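Local coordinates for uncharacterized conserved protein (Thermotoga maritima, PDB 2ZBV), which binds adenosine and probably cleaves S-adenosyl-L-methionine with water or a halide, at residues 175-180 with 253-258; 182-187 with 231-236; 218-223 with 227-232. One frame throughout, in Å; residues are numbered along the deposited sequence.

Read from the N terminus, all three contacts lie in the C-terminal part of the chain and reach one curled sheet. Interaction 1 closes the longest loop, tying the end of strand 169-177 to the turn before strand 258-262. Nested inside it, interaction 2 joins the adjacent strand 183-185 to the turn that follows strand 228-232. Interaction 3, nested there too, folds the loop 218-223 back on strand 228-232, where interaction 2 also ends; the two share His231 and Pro232. Interactions 1 and 2 touch through the pairing of strands 169-177 and 183-185, whereas the centres of interactions 1 and 3 are about 17 Å apart. Each contributes one residue to the adenosine pocket: Phe180, Asn182 and Phe220.

Interaction 1 (175-180 with 253-258); sequences AIVDTF and VKEGDE. With ADN (adenosine), chain F.
Glu255 reaches from its turn to the backbone N of Val177, where one hydrogen bond joins the two segments. Val177 N donates to Glu255 OE2 over 3.0 Å at a fairly straight 160°. The carboxylate takes this N-H on its anti side, with the donor 29° out of its plane. Because Glu255 CG lies beside its own backbone N and the chain runs extended beyond it, the acid group can cross the gap.

Van der Waals contact follows the same side chain. Glu255 CG rests 3.6 Å from Ala175 O and 3.8 Å from Ile176 CA, and Val177 CG2 lies 4.1 Å from that same Glu255 CG.

Within the second segment, Lys254 to Asp257 forms a type II turn with Gly256 at its third position, closed by Asp257 N to Lys254 O at 3.2 Å. A long, weak salt bridge from Lys254 NZ to Asp257 OD1 spans the same turn.

Beyond the contact, Phe180 offers a ring face to adenosine, whose C8 sits 3.6 Å above the Phe180 ring plane, over its centre. Asp178 OD1 accepts from Asn182 N and, weakly, from Phe180 N, and Tyr14 OH of the second subunit is hydrogen-bonded to Asp178 OD2.

Ala175 and Ile176 both face Ser184 in a classic beta bulge, while their side chains pack on helix 43-54. Gly256 and Asp257 bond through their backbones to Val174 on strand 169-177.

Interaction 2 (182-187 with 231-236); sequences NVSTNI and HPDSAG. With ADN (adenosine), chain F.
Ser184 and Asp233 face each other across the gap and meet through single oxygens: Ser184 OG donates to Asp233 OD2 over a short 2.6 Å. The hydroxyl approaches the carboxylate oxygen nearly head-on, in line with its C-O bond. Ser184 holds OG anti to its backbone N, while Asp233 CG sits between its own backbone N and carbonyl carbon (chi1 66°), a rotamer that folds the carboxylate back over the turn it begins.

That turn uses the other oxygen. Asp233 OD1 accepts from Ala235 N at 2.8 Å, with the donor well above the carboxylate plane (48° out of it), which makes an Asx turn inside the type I turn from Asp233 to Gly236. The backbone bond from Gly236 N to Asp233 O, 3.1 Å long, closes the turn, and Phe237 N adds a second bond to OD1. Thr185 does something similar on the facing segment: its OG1 accepts from Ile187 N at 3.1 Å, an ST turn where the chain turns a corner at Asn186 and Ile187, and is also bonded to Leu238 O.

At the start of the first segment, the Asn182 amide is turned nearly parallel to the adenine and meets its Hoogsteen edge. Asn182 ND2 donates to adenosine N7 at 3.1 Å and a nearly linear 175°, while Asn182 OD1 accepts from adenosine N6 at 3.2 Å.

This paired donor and acceptor fixes the rotation of the amide and probably favours a 6-amino purine. In the serine-aspartate pair both carboxylate oxygens are engaged; Arg52 NH1, in a long, weak ion pair with OD2 and a weak bond to Ser184 OG, would be expected to favour the ionised acid.

Interaction 3 (218-223 with 227-232); sequences KAFGDV and ELLVHP. With ADN (adenosine), chain F.
Asp222 OD2 collects two backbone N-H groups of its own loop, Ala219 N at 2.7 Å and, weakly, Lys218 N. The first donor comes from above the carboxylate plane, 49° out of it. Ala219 O lies 3.8 Å from Leu229 CD1. Leu229 CD1 also reaches Phe220 CA, while its other branch, CD2, lies 4.0 Å from Val223 CG2. That CG2 packs in turn on Glu227 CB. The 218-223 loop, with its 3-10 turn at 220-222, is part of the crossover from strand 210-216 to its parallel neighbour 228-232, and Phe220 and Val223 lie over the latter strand. With CG anti to the carbonyl carbon (chi1 -53°), the Phe220 ring is swung beside its own backbone N and carries adenine flat on one face, with adenosine C5 3.5 Å above the Phe220 ring plane and Phe180 on the other side of the base. His231 approaches the Phe220 ring obliquely, planes at 69°, with His231 NE2 3.7 Å from Phe220 CE1. NE2 has a weak bond to Glu239 OE1, whereas buried ND1 has no partner in the model. Thr125 of the second subunit packs on both rings.

Interaction 1 (175-180 with 253-258)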
loop_
_atom_site.group_PDB
_atom_site.type_symbol
_atom_site.label_atom_id
_atom_site.label_comp_id
_atom_site.label_asym_id
_atom_site.label_seq_id
_atom_site.Cartn_x
_atom_site.Cartn_y
_atom_site.Cartn_z
ATOM N N ALA A 175 0.697 -18.810 -13.163
ATOM C CA ALA A 175 1.718 -17.784 -12.996
ATOM C C ALA A 175 1.411 -16.816 -11.854
ATOM O O ALA A 175 2.304 -16.450 -11.075
ATOM C CB ALA A 175 1.877 -17.007 -14.296
ATOM N N ILE A 176 0.150 -16.408 -11.753
ATOM C CA ILE A 176 -0.255 -15.450 -10.733
ATOM C C ILE A 176 -1.688 -15.642 -10.260
ATOM O O ILE A 176 -2.588 -15.870 -11.068
ATOM C CB ILE A 176 -0.175 -14.005 -11.273
ATOM C CG1 ILE A 176 1.244 -13.693 -11.751
ATOM C CG2 ILE A 176 -0.633 -13.017 -10.196
ATOM C CD1 ILE A 176 1.351 -12.390 -12.507
ATOM N N VAL A 177 -1.884 -15.557 -8.949
ATOM C CA VAL A 177 -3.220 -15.627 -8.354
ATOM C C VAL A 177 -3.393 -14.210 -7.806
ATOM O O VAL A 177 -2.619 -13.793 -6.936
ATOM C CB VAL A 177 -3.295 -16.635 -7.178
ATOM C CG1 VAL A 177 -4.637 -16.496 -6.451
ATOM C CG2 VAL A 177 -3.136 -18.067 -7.697
ATOM N N ASP A 178 -4.371 -13.459 -8.314
ATOM C CA ASP A 178 -4.552 -12.086 -7.838
ATOM C C ASP A 178 -5.426 -11.932 -6.597
ATOM O O ASP A 178 -5.831 -12.914 -5.975
ATOM C CB ASP A 178 -5.076 -11.172 -8.961
ATOM C CG ASP A 178 -6.497 -11.497 -9.386
ATOM O OD1 ASP A 178 -7.250 -12.105 -8.598
ATOM O OD2 ASP A 178 -6.869 -11.119 -10.518
ATOM N N THR A 179 -5.707 -10.682 -6.244
ATOM C CA THR A 179 -6.508 -10.357 -5.067
ATOM C C THR A 179 -7.888 -11.006 -5.054
ATOM O O THR A 179 -8.418 -11.353 -3.996
ATOM C CB THR A 179 -6.685 -8.834 -4.940
ATOM O OG1 THR A 179 -5.398 -8.212 -4.812
ATOM C CG2 THR A 179 -7.538 -8.496 -3.728
ATOM N N PHE A 180 -8.465 -11.168 -6.236
ATOM C CA PHE A 180 -9.788 -11.759 -6.374
ATOM C C PHE A 180 -9.777 -13.282 -6.383
ATOM O O PHE A 180 -10.824 -13.923 -6.266
ATOM C CB PHE A 180 -10.421 -11.239 -7.661
ATOM C CG PHE A 180 -10.473 -9.743 -7.728
ATOM C CD1 PHE A 180 -11.451 -9.039 -7.032
ATOM C CD2 PHE A 180 -9.508 -9.031 -8.437
ATOM C CE1 PHE A 180 -11.467 -7.641 -7.035
ATOM C CE2 PHE A 180 -9.516 -7.633 -8.444
ATOM C CZ PHE A 180 -10.502 -6.942 -7.738
ATOM N N VAL A 253 -5.914 -24.398 -6.280
ATOM C CA VAL A 253 -4.615 -24.290 -6.919
ATOM C C VAL A 253 -3.800 -23.126 -6.383
ATOM O O VAL A 253 -4.340 -22.185 -5.803
ATOM C CB VAL A 253 -4.771 -24.116 -8.451
ATOM C CG1 VAL A 253 -5.446 -22.787 -8.765
ATOM C CG2 VAL A 253 -3.422 -24.189 -9.119
ATOM N N LYS A 254 -2.489 -23.203 -6.583
ATOM C CA LYS A 254 -1.572 -22.161 -6.149
ATOM C C LYS A 254 -0.584 -21.912 -7.276
ATOM O O LYS A 254 -0.487 -22.700 -8.215
ATOM C CB LYS A 254 -0.819 -22.599 -4.887
ATOM C CG LYS A 254 -0.060 -23.911 -5.052
ATOM C CD LYS A 254 0.623 -24.337 -3.757
ATOM C CE LYS A 254 1.302 -25.698 -3.903
ATOM N NZ LYS A 254 0.326 -26.794 -4.185
ATOM N N GLU A 255 0.148 -20.812 -7.180
ATOM C CA GLU A 255 1.134 -20.467 -8.187
ATOM C C GLU A 255 2.172 -21.574 -8.354
ATOM O O GLU A 255 2.648 -22.145 -7.377
ATOM C CB GLU A 255 1.806 -19.153 -7.808
ATOM C CG GLU A 255 0.925 -17.949 -8.089
ATOM C CD GLU A 255 1.313 -16.725 -7.284
ATOM O OE1 GLU A 255 2.512 -16.579 -6.967
ATOM O OE2 GLU A 255 0.420 -15.900 -6.984
ATOM N N GLY A 256 2.504 -21.877 -9.603
ATOM C CA GLY A 256 3.480 -22.914 -9.883
ATOM C C GLY A 256 2.844 -24.230 -10.295
ATOM O O GLY A 256 3.460 -25.030 -11.001
ATOM N N ASP A 257 1.608 -24.456 -9.861
ATOM C CA ASP A 257 0.896 -25.687 -10.180
ATOM C C ASP A 257 0.664 -25.871 -11.675
ATOM O O ASP A 257 0.329 -24.922 -12.388
ATOM C CB ASP A 257 -0.449 -25.721 -9.450
ATOM C CG ASP A 257 -0.298 -25.909 -7.956
ATOM O OD1 ASP A 257 0.843 -25.818 -7.457
ATOM O OD2 ASP A 257 -1.323 -26.139 -7.277
ATOM N N GLU A 258 0.850 -27.102 -12.142
ATOM C CA GLU A 258 0.648 -27.429 -13.547
ATOM C C GLU A 258 -0.835 -27.332 -13.859
ATOM O O GLU A 258 -1.670 -27.712 -13.047
ATOM C CB GLU A 258 1.121 -28.853 -13.853
ATOM C CG GLU A 258 2.624 -29.062 -13.788
ATOM C CD GLU A 258 3.037 -30.459 -14.235
ATOM O OE1 GLU A 258 4.255 -30.746 -14.254
ATOM O OE2 GLU A 258 2.146 -31.269 -14.569
HETATM O "O5'" ADN F . -11.600 -4.488 -14.060
HETATM C "C5'" ADN F . -11.399 -4.374 -12.658
HETATM C "C4'" ADN F . -12.640 -4.902 -11.949
HETATM O "O4'" ADN F . -12.858 -6.305 -12.244
HETATM C "C3'" ADN F . -12.529 -4.801 -10.413
HETATM O "O3'" ADN F . -13.075 -3.574 -9.959
HETATM C "C2'" ADN F . -13.283 -6.062 -9.904
HETATM O "O2'" ADN F . -14.417 -5.715 -9.086
HETATM C "C1'" ADN F . -13.696 -6.819 -11.174
HETATM N N9 ADN F . -13.459 -8.261 -11.014
HETATM C C8 ADN F . -12.235 -8.874 -10.889
HETATM N N7 ADN F . -12.386 -10.156 -10.760
HETATM C C5 ADN F . -13.702 -10.459 -10.791
HETATM C C6 ADN F . -14.461 -11.666 -10.695
HETATM N N6 ADN F . -13.828 -12.878 -10.530
HETATM N N1 ADN F . -15.808 -11.594 -10.769
HETATM C C2 ADN F . -16.439 -10.423 -10.930
HETATM N N3 ADN F . -15.763 -9.273 -11.023
HETATM C C4 ADN F . -14.413 -9.247 -10.959
#

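Interaction 2 (182-187 with 231-236)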
loop_
_atom_site.group_PDB
_atom_site.type_symbol
_atom_site.label_atom_id
_atom_site.label_comp_id
_atom_site.label_asym_id
_atom_site.label_seq_id
_atom_site.Cartn_x
_atom_site.Cartn_y
_atom_site.Cartn_z
ATOM N N ASN A 182 -8.420 -14.812 -8.926
ATOM C CA ASN A 182 -8.374 -15.148 -10.335
ATOM C C ASN A 182 -7.052 -15.872 -10.552
ATOM O O ASN A 182 -6.028 -15.501 -9.972
ATOM C CB ASN A 182 -8.460 -13.887 -11.192
ATOM C CG ASN A 182 -9.803 -13.186 -11.052
ATOM O OD1 ASN A 182 -10.843 -13.839 -10.924
ATOM N ND2 ASN A 182 -9.792 -11.856 -11.093
ATOM N N VAL A 183 -7.090 -16.911 -11.377
ATOM C CA VAL A 183 -5.917 -17.733 -11.654
ATOM C C VAL A 183 -5.354 -17.477 -13.052
ATOM O O VAL A 183 -5.872 -17.996 -14.034
ATOM C CB VAL A 183 -6.284 -19.234 -11.513
ATOM C CG1 VAL A 183 -5.106 -20.119 -11.899
ATOM C CG2 VAL A 183 -6.715 -19.522 -10.079
ATOM N N SER A 184 -4.302 -16.672 -13.143
ATOM C CA SER A 184 -3.706 -16.394 -14.444
ATOM C C SER A 184 -2.551 -17.350 -14.732
ATOM O O SER A 184 -1.663 -17.535 -13.899
ATOM C CB SER A 184 -3.202 -14.960 -14.523
ATOM O OG SER A 184 -2.677 -14.717 -15.816
ATOM N N THR A 185 -2.572 -17.951 -15.918
ATOM C CA THR A 185 -1.539 -18.903 -16.314
ATOM C C THR A 185 -0.461 -18.212 -17.139
ATOM O O THR A 185 -0.508 -17.000 -17.349
ATOM C CB THR A 185 -2.127 -20.050 -17.169
ATOM O OG1 THR A 185 -2.502 -19.543 -18.453
ATOM C CG2 THR A 185 -3.359 -20.640 -16.499
ATOM N N ASN A 186 0.506 -18.997 -17.601
ATOM C CA ASN A 186 1.590 -18.478 -18.422
ATOM C C ASN A 186 1.290 -18.845 -19.870
ATOM O O ASN A 186 2.154 -18.766 -20.737
ATOM C CB ASN A 186 2.923 -19.087 -17.981
ATOM C CG ASN A 186 2.995 -20.580 -18.227
ATOM O OD1 ASN A 186 1.976 -21.276 -18.215
ATOM N ND2 ASN A 186 4.209 -21.085 -18.439
ATOM N N ILE A 187 0.046 -19.241 -20.117
ATOM C CA ILE A 187 -0.406 -19.626 -21.451
ATOM C C ILE A 187 -0.975 -18.415 -22.186
ATOM O O ILE A 187 -1.965 -17.827 -21.756
ATOM C CB ILE A 187 -1.516 -20.700 -21.367
ATOM C CG1 ILE A 187 -0.989 -21.942 -20.650
ATOM C CG2 ILE A 187 -2.011 -21.054 -22.766
ATOM C CD1 ILE A 187 -2.082 -22.894 -20.205
ATOM N N HIS A 231 -10.862 -16.922 -19.722
ATOM C CA HIS A 231 -10.828 -15.713 -20.525
ATOM C C HIS A 231 -9.411 -15.165 -20.625
ATOM O O HIS A 231 -8.486 -15.674 -19.978
ATOM C CB HIS A 231 -11.743 -14.658 -19.897
ATOM C CG HIS A 231 -11.225 -14.114 -18.602
ATOM N ND1 HIS A 231 -10.853 -12.797 -18.444
ATOM C CD2 HIS A 231 -10.979 -14.719 -17.415
ATOM C CE1 HIS A 231 -10.401 -12.612 -17.216
ATOM N NE2 HIS A 231 -10.467 -13.762 -16.570
ATOM N N PRO A 232 -9.214 -14.138 -21.463
ATOM C CA PRO A 232 -7.868 -13.569 -21.583
ATOM C C PRO A 232 -7.749 -12.447 -20.551
ATOM O O PRO A 232 -8.591 -11.554 -20.535
ATOM C CB PRO A 232 -7.846 -13.044 -23.012
ATOM C CG PRO A 232 -9.266 -12.575 -23.216
ATOM C CD PRO A 232 -10.089 -13.675 -22.560
ATOM N N ASP A 233 -6.735 -12.494 -19.686
ATOM C CA ASP A 233 -6.582 -11.439 -18.688
ATOM C C ASP A 233 -6.109 -10.150 -19.362
ATOM O O ASP A 233 -5.963 -10.102 -20.580
ATOM C CB ASP A 233 -5.629 -11.854 -17.548
ATOM C CG ASP A 233 -4.186 -12.041 -17.998
ATOM O OD1 ASP A 233 -3.803 -11.521 -19.065
ATOM O OD2 ASP A 233 -3.422 -12.705 -17.257
ATOM N N SER A 234 -5.878 -9.108 -18.573
ATOM C CA SER A 234 -5.474 -7.816 -19.116
ATOM C C SER A 234 -4.117 -7.773 -19.817
ATOM O O SER A 234 -3.813 -6.803 -20.504
ATOM C CB SER A 234 -5.513 -6.755 -18.010
ATOM O OG SER A 234 -4.614 -7.064 -16.963
ATOM N N ALA A 235 -3.305 -8.812 -19.648
ATOM C CA ALA A 235 -1.994 -8.850 -20.286
ATOM C C ALA A 235 -1.941 -9.837 -21.454
ATOM O O ALA A 235 -0.868 -10.109 -21.997
ATOM C CB ALA A 235 -0.923 -9.200 -19.258
ATOM N N GLY A 236 -3.095 -10.377 -21.830
ATOM C CA GLY A 236 -3.140 -11.312 -22.942
ATOM C C GLY A 236 -2.944 -12.777 -22.591
ATOM O O GLY A 236 -2.764 -13.606 -23.485
HETATM O "O5'" ADN F . -11.600 -4.488 -14.060
HETATM C "C5'" ADN F . -11.399 -4.374 -12.658
HETATM C "C4'" ADN F . -12.640 -4.902 -11.949
HETATM O "O4'" ADN F . -12.858 -6.305 -12.244
HETATM C "C3'" ADN F . -12.529 -4.801 -10.413
HETATM O "O3'" ADN F . -13.075 -3.574 -9.959
HETATM C "C2'" ADN F . -13.283 -6.062 -9.904
HETATM O "O2'" ADN F . -14.417 -5.715 -9.086
HETATM C "C1'" ADN F . -13.696 -6.819 -11.174
HETATM N N9 ADN F . -13.459 -8.261 -11.014
HETATM C C8 ADN F . -12.235 -8.874 -10.889
HETATM N N7 ADN F . -12.386 -10.156 -10.760
HETATM C C5 ADN F . -13.702 -10.459 -10.791
HETATM C C6 ADN F . -14.461 -11.666 -10.695
HETATM N N6 ADN F . -13.828 -12.878 -10.530
HETATM N N1 ADN F . -15.808 -11.594 -10.769
HETATM C C2 ADN F . -16.439 -10.423 -10.930
HETATM N N3 ADN F . -15.763 -9.273 -11.023
HETATM C C4 ADN F . -14.413 -9.247 -10.959
#

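Interaction 3 (218-223 with 227-232)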
loop_
_atom_site.group_PDB
_atom_site.type_symbol
_atom_site.label_atom_id
_atom_site.label_comp_id
_atom_site.label_asym_id
_atom_site.label_seq_id
_atom_site.Cartn_x
_atom_site.Cartn_y
_atom_site.Cartn_z
ATOM N N LYS A 218 -15.805 -13.614 -22.335
ATOM C CA LYS A 218 -15.097 -12.346 -22.395
ATOM C C LYS A 218 -15.083 -11.654 -21.038
ATOM O O LYS A 218 -14.037 -11.188 -20.580
ATOM C CB LYS A 218 -15.763 -11.421 -23.415
ATOM C CG LYS A 218 -15.708 -11.913 -24.851
ATOM C CD LYS A 218 -16.431 -10.942 -25.772
ATOM C CE LYS A 218 -16.383 -11.397 -27.223
ATOM N NZ LYS A 218 -17.165 -10.475 -28.100
ATOM N N ALA A 219 -16.248 -11.597 -20.396
ATOM C CA ALA A 219 -16.381 -10.929 -19.105
ATOM C C ALA A 219 -16.880 -11.854 -17.999
ATOM O O ALA A 219 -17.583 -12.832 -18.263
ATOM C CB ALA A 219 -17.323 -9.730 -19.242
ATOM N N PHE A 220 -16.521 -11.530 -16.760
ATOM C CA PHE A 220 -16.927 -12.327 -15.605
ATOM C C PHE A 220 -18.449 -12.475 -15.576
ATOM O O PHE A 220 -18.983 -13.564 -15.319
ATOM C CB PHE A 220 -16.469 -11.652 -14.306
ATOM C CG PHE A 220 -15.003 -11.320 -14.276
ATOM C CD1 PHE A 220 -14.046 -12.327 -14.166
ATOM C CD2 PHE A 220 -14.577 -9.992 -14.366
ATOM C CE1 PHE A 220 -12.683 -12.022 -14.143
ATOM C CE2 PHE A 220 -13.222 -9.676 -14.344
ATOM C CZ PHE A 220 -12.270 -10.694 -14.233
ATOM N N GLY A 221 -19.141 -11.373 -15.853
ATOM C CA GLY A 221 -20.591 -11.380 -15.831
ATOM C C GLY A 221 -21.262 -12.142 -16.960
ATOM O O GLY A 221 -22.488 -12.147 -17.047
ATOM N N ASP A 222 -20.476 -12.781 -17.824
ATOM C CA ASP A 222 -21.047 -13.537 -18.938
ATOM C C ASP A 222 -21.525 -14.917 -18.513
ATOM O O ASP A 222 -22.105 -15.658 -19.311
ATOM C CB ASP A 222 -20.042 -13.668 -20.081
ATOM C CG ASP A 222 -19.782 -12.349 -20.770
ATOM O OD1 ASP A 222 -20.669 -11.469 -20.710
ATOM O OD2 ASP A 222 -18.705 -12.193 -21.377
ATOM N N VAL A 223 -21.264 -15.264 -17.258
ATOM C CA VAL A 223 -21.702 -16.537 -16.712
ATOM C C VAL A 223 -22.440 -16.196 -15.432
ATOM O O VAL A 223 -22.338 -15.071 -14.936
ATOM C CB VAL A 223 -20.515 -17.487 -16.406
ATOM C CG1 VAL A 223 -19.755 -17.789 -17.691
ATOM C CG2 VAL A 223 -19.589 -16.870 -15.359
ATOM N N GLU A 227 -20.025 -19.223 -11.140
ATOM C CA GLU A 227 -19.591 -20.148 -12.188
ATOM C C GLU A 227 -18.175 -19.863 -12.699
ATOM O O GLU A 227 -17.720 -18.719 -12.695
ATOM C CB GLU A 227 -20.558 -20.097 -13.377
ATOM C CG GLU A 227 -21.966 -20.581 -13.078
ATOM C CD GLU A 227 -21.997 -21.979 -12.485
ATOM O OE1 GLU A 227 -21.285 -22.870 -12.998
ATOM O OE2 GLU A 227 -22.744 -22.188 -11.507
ATOM N N LEU A 228 -17.498 -20.917 -13.152
ATOM C CA LEU A 228 -16.137 -20.824 -13.689
ATOM C C LEU A 228 -16.112 -20.327 -15.134
ATOM O O LEU A 228 -17.028 -20.596 -15.910
ATOM C CB LEU A 228 -15.456 -22.197 -13.653
ATOM C CG LEU A 228 -14.902 -22.724 -12.329
ATOM C CD1 LEU A 228 -14.740 -24.241 -12.423
ATOM C CD2 LEU A 228 -13.568 -22.044 -12.017
ATOM N N LEU A 229 -15.054 -19.607 -15.491
ATOM C CA LEU A 229 -14.902 -19.107 -16.848
ATOM C C LEU A 229 -13.432 -19.014 -17.215
ATOM O O LEU A 229 -12.566 -18.828 -16.351
ATOM C CB LEU A 229 -15.536 -17.721 -17.015
ATOM C CG LEU A 229 -14.921 -16.565 -16.212
ATOM C CD1 LEU A 229 -14.955 -15.274 -17.021
ATOM C CD2 LEU A 229 -15.676 -16.410 -14.903
ATOM N N VAL A 230 -13.161 -19.153 -18.506
ATOM C CA VAL A 230 -11.808 -19.045 -19.028
ATOM C C VAL A 230 -11.827 -17.811 -19.913
ATOM O O VAL A 230 -12.717 -17.652 -20.751
ATOM C CB VAL A 230 -11.422 -20.289 -19.864
ATOM C CG1 VAL A 230 -10.221 -19.983 -20.733
ATOM C CG2 VAL A 230 -11.110 -21.458 -18.933
ATOM N N HIS A 231 -10.862 -16.922 -19.722
ATOM C CA HIS A 231 -10.828 -15.713 -20.525
ATOM C C HIS A 231 -9.411 -15.165 -20.625
ATOM O O HIS A 231 -8.486 -15.674 -19.978
ATOM C CB HIS A 231 -11.743 -14.658 -19.897
ATOM C CG HIS A 231 -11.225 -14.114 -18.602
ATOM N ND1 HIS A 231 -10.853 -12.797 -18.444
ATOM C CD2 HIS A 231 -10.979 -14.719 -17.415
ATOM C CE1 HIS A 231 -10.401 -12.612 -17.216
ATOM N NE2 HIS A 231 -10.467 -13.762 -16.570
ATOM N N PRO A 232 -9.214 -14.138 -21.463
ATOM C CA PRO A 232 -7.868 -13.569 -21.583
ATOM C C PRO A 232 -7.749 -12.447 -20.551
ATOM O O PRO A 232 -8.591 -11.554 -20.535
ATOM C CB PRO A 232 -7.846 -13.044 -23.012
ATOM C CG PRO A 232 -9.266 -12.575 -23.216
ATOM C CD PRO A 232 -10.089 -13.675 -22.560
HETATM O "O5'" ADN F . -11.600 -4.488 -14.060
HETATM C "C5'" ADN F . -11.399 -4.374 -12.658
HETATM C "C4'" ADN F . -12.640 -4.902 -11.949
HETATM O "O4'" ADN F . -12.858 -6.305 -12.244
HETATM C "C3'" ADN F . -12.529 -4.801 -10.413
HETATM O "O3'" ADN F . -13.075 -3.574 -9.959
HETATM C "C2'" ADN F . -13.283 -6.062 -9.904
HETATM O "O2'" ADN F . -14.417 -5.715 -9.086
HETATM C "C1'" ADN F . -13.696 -6.819 -11.174
HETATM N N9 ADN F . -13.459 -8.261 -11.014
HETATM C C8 ADN F . -12.235 -8.874 -10.889
HETATM N N7 ADN F . -12.386 -10.156 -10.760
HETATM C C5 ADN F . -13.702 -10.459 -10.791
HETATM C C6 ADN F . -14.461 -11.666 -10.695
HETATM N N6 ADN F . -13.828 -12.878 -10.530
HETATM N N1 ADN F . -15.808 -11.594 -10.769
HETATM C C2 ADN F . -16.439 -10.423 -10.930
HETATM N N3 ADN F . -15.763 -9.273 -11.023
HETATM C C4 ADN F . -14.413 -9.247 -10.959
#